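Local coordinates for L-iditol 2-dehydrogenase (Clostridium scindens, PDB 4OH1), which probably oxidises L-iditol and related polyols with NAD+ as a zinc-containing member of the alcohol dehydrogenase family, at residues A[170-182]-A[193-205]. Residues are numbered along the deposited sequence; the frame is centred on the assembly and turned at random.
Sequences KISYGKSVAIMGA and ARLAGASTITVFD
The carbonyl O of Ala193, whose CB touches Ile171 CD1 across the contact, accepts two N-H groups. Ala196 N and Ala198 N reach Ala193 O from opposite faces of its plane, each at 3.2 Å. The bond from Ala198 belongs to the Schellman motif that ends helix 184-194, with Gly197 at positive phi. Gly174 N bonds to Gly197 O from above the carbonyl plane.

Strands 176-180 and 200-205 run parallel. Their ladder alternates from Val177 N on Thr200 O (2.8 Å) to Gly181 N on Phe204 O (2.9 Å). Just past it, Asp205 OD2 accepts the N-H of Ala182 on its anti side, at 2.9 Å and 169°. CG of Asp205 stands opposite its own backbone N (chi1 -160°), which brings OD2 to this turn. OD1 takes the N-H of Val207.

On one sheet face, selenomethionine Met180 lies alongside Phe204. The bend at chi2 (-55°) helps set SE beside the ring, 3.6 Å from Phe204 CD1, in an oblique Met-aromatic contact. The bend at chi3 turns CE toward Phe204 CB and CG. Ala178 CB touches Phe204 CE1 at 3.8 Å. On the other face, Ile179 CD1 meets Ile201 CG2, and Val177 CG2 packs on Ala198 CB at 3.7 Å. Ile171 CG2 rests on Ala196 CB, also at 3.7 Å.

The segments form the first beta-alpha-beta unit of a Rossmann-type domain, and Gly181 fits the start of its glycine-rich turn. Tyr173 OH bonds to Leu192 O of the second subunit. Helix 184-194 covers Ile179 and Val203, while helix 230-238 packs on Phe204. Strand 242-247 continues the sheet beyond 176-180, and strand 221-224 lies beyond 200-205.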
ATOM      1  N   LYS A 170      -7.783   2.509   7.828  1.00 29.43           N
ATOM      2  CA  LYS A 170      -6.919   1.351   7.845  1.00 33.22           C
ATOM      3  C   LYS A 170      -7.261   0.363   8.943  1.00 34.16           C
ATOM      4  O   LYS A 170      -6.378  -0.221   9.575  1.00 35.67           O
ATOM      5  CB  LYS A 170      -5.477   1.806   7.927  1.00 35.85           C
ATOM      6  CG  LYS A 170      -5.210   2.564   6.682  1.00 41.54           C
ATOM      7  CD  LYS A 170      -3.978   3.308   6.726  1.00 49.35           C
ATOM      8  CE  LYS A 170      -3.899   4.169   5.490  1.00 59.15           C
ATOM      9  NZ  LYS A 170      -2.450   4.449   5.308  1.00 64.73           N
ATOM     10  N   ILE A 171      -8.546   0.121   9.119  1.00 28.58           N
ATOM     11  CA  ILE A 171      -8.922  -0.818  10.114  1.00 30.17           C
ATOM     12  C   ILE A 171      -8.391  -2.156   9.668  1.00 33.57           C
ATOM     13  O   ILE A 171      -8.559  -2.523   8.520  1.00 30.05           O
ATOM     14  CB  ILE A 171     -10.397  -0.887  10.285  1.00 32.21           C
ATOM     15  CG1 ILE A 171     -10.959   0.536  10.550  1.00 32.31           C
ATOM     16  CG2 ILE A 171     -10.689  -1.814  11.457  1.00 31.45           C
ATOM     17  CD1 ILE A 171     -12.532   0.551  10.892  1.00 33.61           C
ATOM     18  N   SER A 172      -7.707  -2.877  10.545  1.00 32.46           N
ATOM     19  CA  SER A 172      -7.175  -4.196  10.166  1.00 31.64           C
ATOM     20  C   SER A 172      -6.878  -4.979  11.425  1.00 31.59           C
ATOM     21  O   SER A 172      -7.076  -4.482  12.539  1.00 34.28           O
ATOM     22  CB  SER A 172      -5.920  -4.030   9.302  1.00 31.95           C
ATOM     23  OG  SER A 172      -4.936  -3.225   9.947  1.00 34.54           O
ATOM     24  N   TYR A 173      -6.432  -6.213  11.246  1.00 31.37           N
ATOM     25  CA  TYR A 173      -6.247  -7.163  12.332  1.00 30.76           C
ATOM     26  C   TYR A 173      -5.584  -6.531  13.537  1.00 31.61           C
ATOM     27  O   TYR A 173      -4.478  -5.960  13.456  1.00 29.16           O
ATOM     28  CB  TYR A 173      -5.389  -8.341  11.851  1.00 34.26           C
ATOM     29  CG  TYR A 173      -6.000  -9.251  10.807  1.00 29.70           C
ATOM     30  CD1 TYR A 173      -7.193  -9.859  11.019  1.00 31.19           C
ATOM     31  CD2 TYR A 173      -5.330  -9.515   9.630  1.00 29.81           C
ATOM     32  CE1 TYR A 173      -7.732 -10.705  10.064  1.00 32.32           C
ATOM     33  CE2 TYR A 173      -5.844 -10.347   8.708  1.00 31.41           C
ATOM     34  CZ  TYR A 173      -7.046 -10.937   8.909  1.00 31.69           C
ATOM     35  OH  TYR A 173      -7.564 -11.782   7.952  1.00 32.16           O
ATOM     36  N   GLY A 174      -6.231  -6.671  14.683  1.00 28.30           N
ATOM     37  CA  GLY A 174      -5.563  -6.300  15.887  1.00 33.28           C
ATOM     38  C   GLY A 174      -5.514  -4.812  16.220  1.00 31.37           C
ATOM     39  O   GLY A 174      -4.955  -4.430  17.246  1.00 28.81           O
ATOM     40  N   LYS A 175      -6.160  -3.990  15.415  1.00 31.23           N
ATOM     41  CA  LYS A 175      -6.246  -2.564  15.724  1.00 29.08           C
ATOM     42  C   LYS A 175      -7.389  -2.198  16.656  1.00 29.99           C
ATOM     43  O   LYS A 175      -8.426  -2.881  16.717  1.00 29.92           O
ATOM     44  CB  LYS A 175      -6.348  -1.774  14.453  1.00 29.41           C
ATOM     45  CG  LYS A 175      -4.972  -1.756  13.752  1.00 29.91           C
ATOM     46  CD  LYS A 175      -5.022  -0.896  12.540  1.00 30.17           C
ATOM     47  CE  LYS A 175      -3.675  -0.733  11.860  1.00 31.82           C
ATOM     48  NZ  LYS A 175      -3.887   0.298  10.786  1.00 30.46           N
ATOM     49  N   SER A 176      -7.175  -1.103  17.381  1.00 29.99           N
ATOM     50  CA  SER A 176      -8.212  -0.488  18.188  1.00 30.64           C
ATOM     51  C   SER A 176      -8.868   0.639  17.400  1.00 30.77           C
ATOM     52  O   SER A 176      -8.201   1.448  16.712  1.00 32.79           O
ATOM     53  CB  SER A 176      -7.653  -0.013  19.538  1.00 31.10           C
ATOM     54  OG  SER A 176      -6.669   0.975  19.348  1.00 30.30           O
ATOM     55  N   VAL A 177     -10.195   0.699  17.530  1.00 30.37           N
ATOM     56  CA  VAL A 177     -11.031   1.588  16.737  1.00 30.08           C
ATOM     57  C   VAL A 177     -11.913   2.441  17.616  1.00 31.09           C
ATOM     58  O   VAL A 177     -12.627   1.932  18.495  1.00 30.21           O
ATOM     59  CB  VAL A 177     -11.944   0.769  15.778  1.00 30.55           C
ATOM     60  CG1 VAL A 177     -12.826   1.662  14.990  1.00 32.42           C
ATOM     61  CG2 VAL A 177     -11.134  -0.053  14.869  1.00 30.77           C
ATOM     62  N   ALA A 178     -11.850   3.741  17.398  1.00 29.50           N
ATOM     63  CA  ALA A 178     -12.790   4.680  18.053  1.00 33.05           C
ATOM     64  C   ALA A 178     -13.735   5.270  17.013  1.00 31.27           C
ATOM     65  O   ALA A 178     -13.277   5.824  16.010  1.00 29.56           O
ATOM     66  CB  ALA A 178     -12.029   5.821  18.736  1.00 33.03           C
ATOM     67  N   ILE A 179     -15.036   5.139  17.249  1.00 31.36           N
ATOM     68  CA  ILE A 179     -16.046   5.687  16.339  1.00 31.85           C
ATOM     69  C   ILE A 179     -16.804   6.777  17.048  1.00 32.34           C
ATOM     70  O   ILE A 179     -17.382   6.534  18.098  1.00 31.99           O
ATOM     71  CB  ILE A 179     -17.025   4.592  15.852  1.00 31.36           C
ATOM     72  CG1 ILE A 179     -16.286   3.545  15.023  1.00 29.83           C
ATOM     73  CG2 ILE A 179     -18.207   5.194  15.029  1.00 30.55           C
ATOM     74  CD1 ILE A 179     -16.958   2.230  14.955  1.00 27.91           C
HETATM   75  N   MSE A 180     -16.768   7.985  16.493  1.00 35.48           N
HETATM   76  CA  MSE A 180     -17.502   9.145  17.083  1.00 37.53           C
HETATM   77  C   MSE A 180     -18.847   9.214  16.357  1.00 35.88           C
HETATM   78  O   MSE A 180     -18.926   9.483  15.131  1.00 36.05           O
HETATM   79  CB  MSE A 180     -16.783  10.463  16.920  1.00 37.57           C
HETATM   80  CG  MSE A 180     -15.270  10.404  16.923  1.00 40.04           C
HETATM   81 SE   MSE A 180     -14.570   9.511  18.566  0.75 45.52          SE
HETATM   82  CE  MSE A 180     -15.186  10.974  19.661  1.00 45.00           C
ATOM     83  N   GLY A 181     -19.884   8.903  17.109  1.00 34.64           N
ATOM     84  CA  GLY A 181     -21.275   8.996  16.624  1.00 36.99           C
ATOM     85  C   GLY A 181     -21.922   7.629  16.552  1.00 38.48           C
ATOM     86  O   GLY A 181     -21.407   6.739  15.921  1.00 37.84           O
ATOM     87  N   ALA A 182     -23.034   7.454  17.237  1.00 37.28           N
ATOM     88  CA  ALA A 182     -23.767   6.185  17.218  1.00 36.29           C
ATOM     89  C   ALA A 182     -25.027   6.244  16.353  1.00 37.69           C
ATOM     90  O   ALA A 182     -26.070   5.679  16.721  1.00 38.40           O
ATOM     91  CB  ALA A 182     -24.111   5.777  18.600  1.00 37.05           C
ATOM     92  N   ALA A 193     -15.917  -2.658  11.439  1.00 31.43           N
ATOM     93  CA  ALA A 193     -14.697  -2.750  12.244  1.00 31.27           C
ATOM     94  C   ALA A 193     -14.565  -4.188  12.720  1.00 31.21           C
ATOM     95  O   ALA A 193     -13.480  -4.715  12.665  1.00 27.16           O
ATOM     96  CB  ALA A 193     -14.690  -1.811  13.418  1.00 31.33           C
ATOM     97  N   ARG A 194     -15.661  -4.851  13.110  1.00 29.24           N
ATOM     98  CA  ARG A 194     -15.545  -6.232  13.455  1.00 30.19           C
ATOM     99  C   ARG A 194     -15.038  -7.094  12.300  1.00 33.87           C
ATOM    100  O   ARG A 194     -14.204  -7.999  12.509  1.00 35.19           O
ATOM    101  CB  ARG A 194     -16.879  -6.809  13.886  1.00 33.38           C
ATOM    102  CG  ARG A 194     -17.295  -6.390  15.246  1.00 34.86           C
ATOM    103  CD  ARG A 194     -16.768  -7.410  16.241  1.00 37.10           C
ATOM    104  NE  ARG A 194     -17.141  -7.120  17.611  1.00 37.01           N
ATOM    105  CZ  ARG A 194     -16.840  -7.895  18.648  1.00 44.23           C
ATOM    106  NH1 ARG A 194     -16.167  -9.036  18.484  1.00 42.22           N
ATOM    107  NH2 ARG A 194     -17.214  -7.529  19.858  1.00 43.63           N
ATOM    108  N   LEU A 195     -15.526  -6.785  11.100  1.00 36.47           N
ATOM    109  CA  LEU A 195     -15.260  -7.585   9.895  1.00 37.72           C
ATOM    110  C   LEU A 195     -13.958  -7.162   9.279  1.00 37.80           C
ATOM    111  O   LEU A 195     -13.615  -7.633   8.216  1.00 42.15           O
ATOM    112  CB  LEU A 195     -16.368  -7.441   8.829  1.00 34.52           C
ATOM    113  CG  LEU A 195     -17.689  -8.041   9.287  1.00 38.28           C
ATOM    114  CD1 LEU A 195     -18.808  -7.463   8.476  1.00 41.00           C
ATOM    115  CD2 LEU A 195     -17.659  -9.528   9.121  1.00 41.88           C
ATOM    116  N   ALA A 196     -13.247  -6.264   9.923  1.00 32.92           N
ATOM    117  CA  ALA A 196     -11.868  -5.976   9.491  1.00 30.35           C
ATOM    118  C   ALA A 196     -10.822  -6.384  10.553  1.00 31.95           C
ATOM    119  O   ALA A 196      -9.664  -5.970  10.514  1.00 35.34           O
ATOM    120  CB  ALA A 196     -11.782  -4.551   9.159  1.00 30.03           C
ATOM    121  N   GLY A 197     -11.226  -7.188  11.537  1.00 31.45           N
ATOM    122  CA  GLY A 197     -10.300  -7.665  12.497  1.00 31.44           C
ATOM    123  C   GLY A 197      -9.955  -6.789  13.673  1.00 34.55           C
ATOM    124  O   GLY A 197      -9.013  -7.103  14.421  1.00 34.14           O
ATOM    125  N   ALA A 198     -10.736  -5.746  13.911  1.00 30.32           N
ATOM    126  CA  ALA A 198     -10.487  -4.904  15.040  1.00 29.04           C
ATOM    127  C   ALA A 198     -10.641  -5.662  16.319  1.00 32.72           C
ATOM    128  O   ALA A 198     -11.621  -6.389  16.471  1.00 33.59           O
ATOM    129  CB  ALA A 198     -11.387  -3.715  15.051  1.00 30.37           C
ATOM    130  N   SER A 199      -9.695  -5.460  17.254  1.00 31.61           N
ATOM    131  CA  SER A 199      -9.680  -6.206  18.498  1.00 33.97           C
ATOM    132  C   SER A 199     -10.252  -5.368  19.624  1.00 36.99           C
ATOM    133  O   SER A 199     -10.662  -5.931  20.638  1.00 35.01           O
ATOM    134  CB  SER A 199      -8.270  -6.688  18.813  1.00 33.83           C
ATOM    135  OG  SER A 199      -7.336  -5.626  18.670  1.00 36.87           O
ATOM    136  N   THR A 200     -10.291  -4.044  19.459  1.00 34.21           N
ATOM    137  CA  THR A 200     -11.068  -3.184  20.379  1.00 35.80           C
ATOM    138  C   THR A 200     -11.887  -2.141  19.619  1.00 32.99           C
ATOM    139  O   THR A 200     -11.363  -1.491  18.756  1.00 30.69           O
ATOM    140  CB  THR A 200     -10.160  -2.488  21.361  1.00 39.22           C
ATOM    141  OG1 THR A 200      -9.506  -3.481  22.123  1.00 44.21           O
ATOM    142  CG2 THR A 200     -10.940  -1.604  22.320  1.00 39.73           C
ATOM    143  N   ILE A 201     -13.196  -2.070  19.880  1.00 33.33           N
ATOM    144  CA  ILE A 201     -14.091  -1.100  19.208  1.00 33.33           C
ATOM    145  C   ILE A 201     -14.842  -0.305  20.261  1.00 33.54           C
ATOM    146  O   ILE A 201     -15.555  -0.877  21.044  1.00 32.43           O
ATOM    147  CB  ILE A 201     -15.106  -1.783  18.309  1.00 31.83           C
ATOM    148  CG1 ILE A 201     -14.389  -2.634  17.260  1.00 31.70           C
ATOM    149  CG2 ILE A 201     -15.939  -0.758  17.613  1.00 32.02           C
ATOM    150  CD1 ILE A 201     -15.256  -3.613  16.442  1.00 30.86           C
ATOM    151  N   THR A 202     -14.635   1.000  20.308  1.00 32.84           N
ATOM    152  CA  THR A 202     -15.319   1.877  21.279  1.00 31.34           C
ATOM    153  C   THR A 202     -16.079   2.951  20.555  1.00 32.62           C
ATOM    154  O   THR A 202     -15.530   3.668  19.709  1.00 32.05           O
ATOM    155  CB  THR A 202     -14.284   2.584  22.149  1.00 34.09           C
ATOM    156  OG1 THR A 202     -13.478   1.603  22.794  1.00 32.98           O
ATOM    157  CG2 THR A 202     -14.940   3.453  23.199  1.00 34.55           C
ATOM    158  N   VAL A 203     -17.351   3.057  20.846  1.00 33.12           N
ATOM    159  CA  VAL A 203     -18.207   4.092  20.264  1.00 34.03           C
ATOM    160  C   VAL A 203     -18.501   5.199  21.272  1.00 36.41           C
ATOM    161  O   VAL A 203     -18.682   4.958  22.490  1.00 37.04           O
ATOM    162  CB  VAL A 203     -19.518   3.466  19.749  1.00 36.17           C
ATOM    163  CG1 VAL A 203     -20.519   4.509  19.234  1.00 36.63           C
ATOM    164  CG2 VAL A 203     -19.208   2.460  18.625  1.00 37.36           C
ATOM    165  N   PHE A 204     -18.557   6.421  20.762  1.00 35.70           N
ATOM    166  CA  PHE A 204     -18.798   7.591  21.599  1.00 39.62           C
ATOM    167  C   PHE A 204     -20.074   8.295  21.135  1.00 39.16           C
ATOM    168  O   PHE A 204     -20.252   8.459  19.953  1.00 38.89           O
ATOM    169  CB  PHE A 204     -17.612   8.567  21.524  1.00 37.80           C
ATOM    170  CG  PHE A 204     -16.327   8.011  22.014  1.00 38.24           C
ATOM    171  CD1 PHE A 204     -15.559   7.186  21.199  1.00 40.20           C
ATOM    172  CD2 PHE A 204     -15.823   8.349  23.272  1.00 40.41           C
ATOM    173  CE1 PHE A 204     -14.336   6.683  21.622  1.00 37.38           C
ATOM    174  CE2 PHE A 204     -14.595   7.848  23.688  1.00 35.93           C
ATOM    175  CZ  PHE A 204     -13.861   6.995  22.820  1.00 37.05           C
ATOM    176  N   ASP A 205     -20.958   8.659  22.055  1.00 37.74           N
ATOM    177  CA  ASP A 205     -22.126   9.487  21.707  1.00 43.31           C
ATOM    178  C   ASP A 205     -22.622  10.228  22.941  1.00 45.20           C
ATOM    179  O   ASP A 205     -22.168   9.907  24.022  1.00 44.25           O
ATOM    180  CB  ASP A 205     -23.248   8.592  21.133  1.00 41.25           C
ATOM    181  CG  ASP A 205     -24.284   9.366  20.318  1.00 44.72           C
ATOM    182  OD1 ASP A 205     -25.252   9.952  20.894  1.00 48.88           O
ATOM    183  OD2 ASP A 205     -24.181   9.385  19.070  1.00 45.33           O
TER